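Local coordinates for protein N-acetylcysteine deacetylase (PDB 1YSJ) that probably removes the acetyl group from N-acetylcysteine to yield cysteine and acetate, as a dinuclear metal hydrolase of the M20 peptidase family, at residues 136-141 against 391-396; 143-148 against 395-400. The protein carries 1 engineered substitution. All coordinates share one frame; numbering follows the deposited sequence.

Contact 1 of 2, residues 136-141 against 391-396; sequences MLLNQR and YFAELA
Leu138 and Ala393 bring the two backbones to 6.0 Å between their CA atoms, where the last turn of helix 124-139 lies beside the middle of helix 384-402, the two running in broadly the same sense. Ala393 presents only a methyl group, which permits this close approach, and about 253 Å² is buried between the segments. The fork of Leu138 sits over the backbone of Ala393, CD1 meeting Ala396 CB at 3.8 Å and CD2 lying 3.5 Å from Ala393 O. The preceding residue, Leu137, touches Ala393 CB with CD1 alone, at 4.1 Å.

Past the helix end, where Arg141 N still bonds to Leu138 O, the Arg141 side chain extends across to helix 384-402. Its NH1 and NH2 both donate to a single oxygen, Glu394 OE1, at 3.1 and 3.3 Å. Because two N-H groups converge end-on on one oxygen, neither bond is straight (144° from NH1, 137° from NH2). Both nitrogens come from the same face of the carboxylate, whose plane is tilted only modestly from that of the guanidinium. Glu394 starts out pointing away from 136-141, but a bend at chi2 (63°) brings the carboxylate back to Arg141. Charges alternate further along the surface, since Arg141 NH2 also pairs with Glu144 and Glu394 OE2 with Arg334. Replacing Arg141 by a leucine would probably leave Glu394 OE1 without these two donors and Glu144 without this salt bridge, though Glu394 OE2 would keep Arg334.

On their other sides Leu137 packs on Phe30 of helix 28-43, and Tyr391 and Phe392 on strand 360-366. The contact thus belongs to the layer of helices flanking the mixed beta-sheet in the alpha/beta catalytic domain of M20 peptidases.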
loop_
_atom_site.group_PDB
_atom_site.type_symbol
_atom_site.label_atom_id
_atom_site.label_comp_id
_atom_site.label_asym_id
_atom_site.label_seq_id
_atom_site.Cartn_x
_atom_site.Cartn_y
_atom_site.Cartn_z
HETATM N N MSE A 136 8.259 39.781 32.179
HETATM C CA MSE A 136 7.720 40.938 32.894
HETATM C C MSE A 136 8.149 40.988 34.360
HETATM O O MSE A 136 8.478 42.059 34.870
HETATM C CB MSE A 136 6.196 40.991 32.767
HETATM C CG MSE A 136 5.734 41.391 31.376
HETATM SE SE MSE A 136 3.803 41.351 31.132
HETATM C CE MSE A 136 3.731 41.862 29.238
ATOM N N LEU A 137 8.150 39.832 35.024
ATOM C CA LEU A 137 8.594 39.735 36.416
ATOM C C LEU A 137 10.095 39.977 36.547
ATOM O O LEU A 137 10.545 40.613 37.500
ATOM C CB LEU A 137 8.256 38.362 37.013
ATOM C CG LEU A 137 6.803 37.900 37.167
ATOM C CD1 LEU A 137 6.789 36.457 37.629
ATOM C CD2 LEU A 137 6.006 38.782 38.127
ATOM N N LEU A 138 10.864 39.456 35.595
ATOM C CA LEU A 138 12.317 39.585 35.630
ATOM C C LEU A 138 12.761 40.989 35.249
ATOM O O LEU A 138 13.827 41.444 35.670
ATOM C CB LEU A 138 12.986 38.542 34.733
ATOM C CG LEU A 138 13.083 37.116 35.290
ATOM C CD1 LEU A 138 13.648 36.166 34.237
ATOM C CD2 LEU A 138 13.925 37.076 36.552
ATOM N N ASN A 139 11.929 41.664 34.457
ATOM C CA ASN A 139 12.128 43.066 34.088
ATOM C C ASN A 139 12.186 44.000 35.303
ATOM O O ASN A 139 12.818 45.057 35.249
ATOM C CB ASN A 139 11.018 43.506 33.122
ATOM C CG ASN A 139 11.214 44.917 32.598
ATOM O OD1 ASN A 139 12.292 45.272 32.118
ATOM N ND2 ASN A 139 10.162 45.732 32.680
ATOM N N GLN A 140 11.526 43.605 36.390
ATOM C CA GLN A 140 11.516 44.387 37.623
ATOM C C GLN A 140 12.475 43.806 38.661
ATOM O O GLN A 140 12.445 44.202 39.828
ATOM C CB GLN A 140 10.100 44.473 38.214
ATOM C CG GLN A 140 8.992 44.882 37.236
ATOM C CD GLN A 140 9.123 46.312 36.713
ATOM O OE1 GLN A 140 8.945 46.560 35.520
ATOM N NE2 GLN A 140 9.428 47.254 37.602
ATOM N N ARG A 141 13.324 42.874 38.229
ATOM C CA ARG A 141 14.247 42.163 39.128
ATOM C C ARG A 141 15.670 42.067 38.562
ATOM O O ARG A 141 16.414 41.128 38.876
ATOM C CB ARG A 141 13.712 40.757 39.434
ATOM C CG ARG A 141 12.482 40.721 40.335
ATOM C CD ARG A 141 12.024 39.288 40.577
ATOM N NE ARG A 141 12.961 38.538 41.415
ATOM C CZ ARG A 141 12.905 37.223 41.623
ATOM N NH1 ARG A 141 11.960 36.490 41.047
ATOM N NH2 ARG A 141 13.802 36.638 42.404
ATOM N N TYR A 391 7.742 30.456 38.344
ATOM C CA TYR A 391 8.719 29.371 38.387
ATOM C C TYR A 391 9.977 29.669 37.572
ATOM O O TYR A 391 11.095 29.510 38.066
ATOM C CB TYR A 391 8.099 28.052 37.911
ATOM C CG TYR A 391 9.068 26.893 37.942
ATOM C CD1 TYR A 391 9.392 26.267 39.146
ATOM C CD2 TYR A 391 9.676 26.435 36.769
ATOM C CE1 TYR A 391 10.293 25.205 39.184
ATOM C CE2 TYR A 391 10.575 25.372 36.794
ATOM C CZ TYR A 391 10.878 24.763 38.007
ATOM O OH TYR A 391 11.763 23.711 38.049
ATOM N N PHE A 392 9.784 30.091 36.326
ATOM C CA PHE A 392 10.894 30.354 35.421
ATOM C C PHE A 392 11.633 31.644 35.756
ATOM O O PHE A 392 12.821 31.776 35.453
ATOM C CB PHE A 392 10.423 30.335 33.965
ATOM C CG PHE A 392 10.272 28.951 33.409
ATOM C CD1 PHE A 392 9.058 28.273 33.507
ATOM C CD2 PHE A 392 11.349 28.311 32.809
ATOM C CE1 PHE A 392 8.921 26.984 33.006
ATOM C CE2 PHE A 392 11.222 27.014 32.294
ATOM C CZ PHE A 392 10.013 26.352 32.395
ATOM N N ALA A 393 10.935 32.587 36.386
ATOM C CA ALA A 393 11.572 33.795 36.903
ATOM C C ALA A 393 12.513 33.450 38.058
ATOM O O ALA A 393 13.630 33.969 38.132
ATOM C CB ALA A 393 10.527 34.808 37.340
ATOM N N GLU A 394 12.070 32.562 38.945
ATOM C CA GLU A 394 12.887 32.170 40.088
ATOM C C GLU A 394 14.017 31.234 39.671
ATOM O O GLU A 394 15.135 31.339 40.182
ATOM C CB GLU A 394 12.030 31.540 41.188
ATOM C CG GLU A 394 12.660 31.602 42.575
ATOM C CD GLU A 394 12.868 33.031 43.085
ATOM O OE1 GLU A 394 12.020 33.913 42.806
ATOM O OE2 GLU A 394 13.884 33.265 43.777
ATOM N N LEU A 395 13.721 30.336 38.732
ATOM C CA LEU A 395 14.722 29.441 38.155
ATOM C C LEU A 395 15.860 30.219 37.493
ATOM O O LEU A 395 17.029 29.910 37.713
ATOM C CB LEU A 395 14.074 28.476 37.156
ATOM C CG LEU A 395 14.961 27.428 36.475
ATOM C CD1 LEU A 395 15.510 26.416 37.481
ATOM C CD2 LEU A 395 14.199 26.726 35.371
ATOM N N ALA A 396 15.510 31.230 36.700
ATOM C CA ALA A 396 16.496 32.090 36.036
ATOM C C ALA A 396 17.471 32.738 37.021
ATOM O O ALA A 396 18.686 32.719 36.798
ATOM C CB ALA A 396 15.800 33.153 35.203
#

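Contact 2 of 2, residues 143-148 against 395-400; sequences AELKGT and LAVIVL
Past helix 384-402 the CA atoms of Leu145 and Val397 lie 5.6 Å apart, and those of Lys146 and Leu400 5.4 Å. The loop 143-148 is a helix-to-strand connection of the alpha/beta domain, leading from helix 124-139 into strand 148-154, and it bends through an inverse gamma turn centred on Lys146. Leu400 fills much of the interface. Its CD1 methyl meets Leu145 CD2 at 3.8 Å and also lies over the backbone at Gly147 and Thr148. The same Leu145 CD2 rests against Val397 CG2, so one methyl bridges two successive turns of the helix; on another side Leu145 packs on Ile83 of strand 79-84. Val397, with CG1 anti to its own nitrogen (chi1 174°), turns that methyl to the Glu144 carbonyl and carboxylate, the latter paired with Arg141. Lys146 uses the root of its side chain, CB standing 3.6 Å from Leu400 O. At the backbone angles of Gly147 (phi 146°, psi -144°) a CB would collide with Lys146 O, besides sitting tight against Leu400 CD2. A water molecule links the two backbones, donating to Glu144 O (2.7 Å) and Val397 O (2.9 Å) and accepting from Lys146 N (3.0 Å).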
loop_
_atom_site.group_PDB
_atom_site.type_symbol
_atom_site.label_atom_id
_atom_site.label_comp_id
_atom_site.label_asym_id
_atom_site.label_seq_id
_atom_site.Cartn_x
_atom_site.Cartn_y
_atom_site.Cartn_z
ATOM N N ALA A 143 18.406 43.676 39.126
ATOM C CA ALA A 143 19.477 43.704 40.128
ATOM C C ALA A 143 19.800 42.315 40.693
ATOM O O ALA A 143 20.910 42.080 41.175
ATOM C CB ALA A 143 19.136 44.678 41.250
ATOM N N GLU A 144 18.829 41.404 40.629
ATOM C CA GLU A 144 19.004 40.028 41.109
ATOM C C GLU A 144 19.679 39.121 40.078
ATOM O O GLU A 144 20.215 38.068 40.430
ATOM C CB GLU A 144 17.660 39.419 41.520
ATOM C CG GLU A 144 17.017 40.059 42.745
ATOM C CD GLU A 144 15.738 39.351 43.172
ATOM O OE1 GLU A 144 14.671 40.010 43.197
ATOM O OE2 GLU A 144 15.798 38.136 43.476
ATOM N N LEU A 145 19.645 39.527 38.810
ATOM C CA LEU A 145 20.213 38.719 37.734
ATOM C C LEU A 145 21.723 38.889 37.602
ATOM O O LEU A 145 22.214 39.989 37.332
ATOM C CB LEU A 145 19.529 39.029 36.397
ATOM C CG LEU A 145 18.037 38.714 36.232
ATOM C CD1 LEU A 145 17.541 39.227 34.885
ATOM C CD2 LEU A 145 17.757 37.221 36.377
ATOM N N LYS A 146 22.449 37.791 37.794
ATOM C CA LYS A 146 23.900 37.778 37.615
ATOM C C LYS A 146 24.232 37.390 36.172
ATOM O O LYS A 146 24.946 36.419 35.906
ATOM C CB LYS A 146 24.579 36.826 38.613
ATOM C CG LYS A 146 24.121 36.948 40.068
ATOM C CD LYS A 146 24.542 38.261 40.712
ATOM C CE LYS A 146 24.656 38.125 42.231
ATOM N NZ LYS A 146 23.425 37.564 42.866
ATOM N N GLY A 147 23.694 38.161 35.238
ATOM C CA GLY A 147 23.906 37.909 33.829
ATOM C C GLY A 147 22.690 38.270 33.016
ATOM O O GLY A 147 21.989 39.231 33.328
ATOM N N THR A 148 22.432 37.478 31.984
ATOM C CA THR A 148 21.441 37.828 30.982
ATOM C C THR A 148 20.497 36.667 30.685
ATOM O O THR A 148 20.925 35.517 30.574
ATOM C CB THR A 148 22.143 38.304 29.689
ATOM O OG1 THR A 148 22.924 39.470 29.981
ATOM C CG2 THR A 148 21.139 38.630 28.584
ATOM N N LEU A 395 13.721 30.336 38.732
ATOM C CA LEU A 395 14.722 29.441 38.155
ATOM C C LEU A 395 15.860 30.219 37.493
ATOM O O LEU A 395 17.029 29.910 37.713
ATOM C CB LEU A 395 14.074 28.476 37.156
ATOM C CG LEU A 395 14.961 27.428 36.475
ATOM C CD1 LEU A 395 15.510 26.416 37.481
ATOM C CD2 LEU A 395 14.199 26.726 35.371
ATOM N N ALA A 396 15.510 31.230 36.700
ATOM C CA ALA A 396 16.496 32.090 36.036
ATOM C C ALA A 396 17.471 32.738 37.021
ATOM O O ALA A 396 18.686 32.719 36.798
ATOM C CB ALA A 396 15.800 33.153 35.203
ATOM N N VAL A 397 16.931 33.297 38.106
ATOM C CA VAL A 397 17.736 33.917 39.161
ATOM C C VAL A 397 18.669 32.897 39.832
ATOM O O VAL A 397 19.851 33.179 40.054
ATOM C CB VAL A 397 16.844 34.618 40.224
ATOM C CG1 VAL A 397 17.675 35.128 41.401
ATOM C CG2 VAL A 397 16.055 35.764 39.593
ATOM N N ILE A 398 18.130 31.716 40.136
ATOM C CA ILE A 398 18.885 30.654 40.800
ATOM C C ILE A 398 19.987 30.079 39.910
ATOM O O ILE A 398 21.118 29.884 40.370
ATOM C CB ILE A 398 17.962 29.523 41.315
ATOM C CG1 ILE A 398 17.087 30.033 42.461
ATOM C CG2 ILE A 398 18.779 28.321 41.785
ATOM C CD1 ILE A 398 15.904 29.146 42.787
ATOM N N VAL A 399 19.660 29.812 38.646
ATOM C CA VAL A 399 20.640 29.282 37.697
ATOM C C VAL A 399 21.820 30.241 37.526
ATOM O O VAL A 399 22.973 29.828 37.632
ATOM C CB VAL A 399 20.007 28.920 36.328
ATOM C CG1 VAL A 399 21.085 28.561 35.302
ATOM C CG2 VAL A 399 19.049 27.763 36.488
ATOM N N LEU A 400 21.523 31.519 37.301
ATOM C CA LEU A 400 22.558 32.535 37.097
ATOM C C LEU A 400 23.457 32.766 38.319
ATOM O O LEU A 400 24.577 33.262 38.180
ATOM C CB LEU A 400 21.946 33.857 36.608
ATOM C CG LEU A 400 21.400 33.905 35.172
ATOM C CD1 LEU A 400 20.632 35.200 34.929
ATOM C CD2 LEU A 400 22.504 33.731 34.128
HETATM O O HOH W 1 21.073 35.684 39.441
#

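In the fold
Contacts 1 and 2 lie 8 Å apart between centres and follow one another along helix 384-402, sharing Leu395 and Ala396. They merge around Leu138, whose CD2 lies 3.8 Å from Leu145 CD2 and 3.9 Å from Val397 CG2, giving one continuous apolar seam. Its polar margin is also continuous: Arg141 spans from Glu394 in contact 1 to Glu144 in contact 2, with NH2 resting 3.7 Å from Val397 CG2. Together they hold the end of helix 124-139 and the loop after it against the C-terminal helix. Both lie away from the nickel site, yet helix 124-139 begins at the nickel ligand His124.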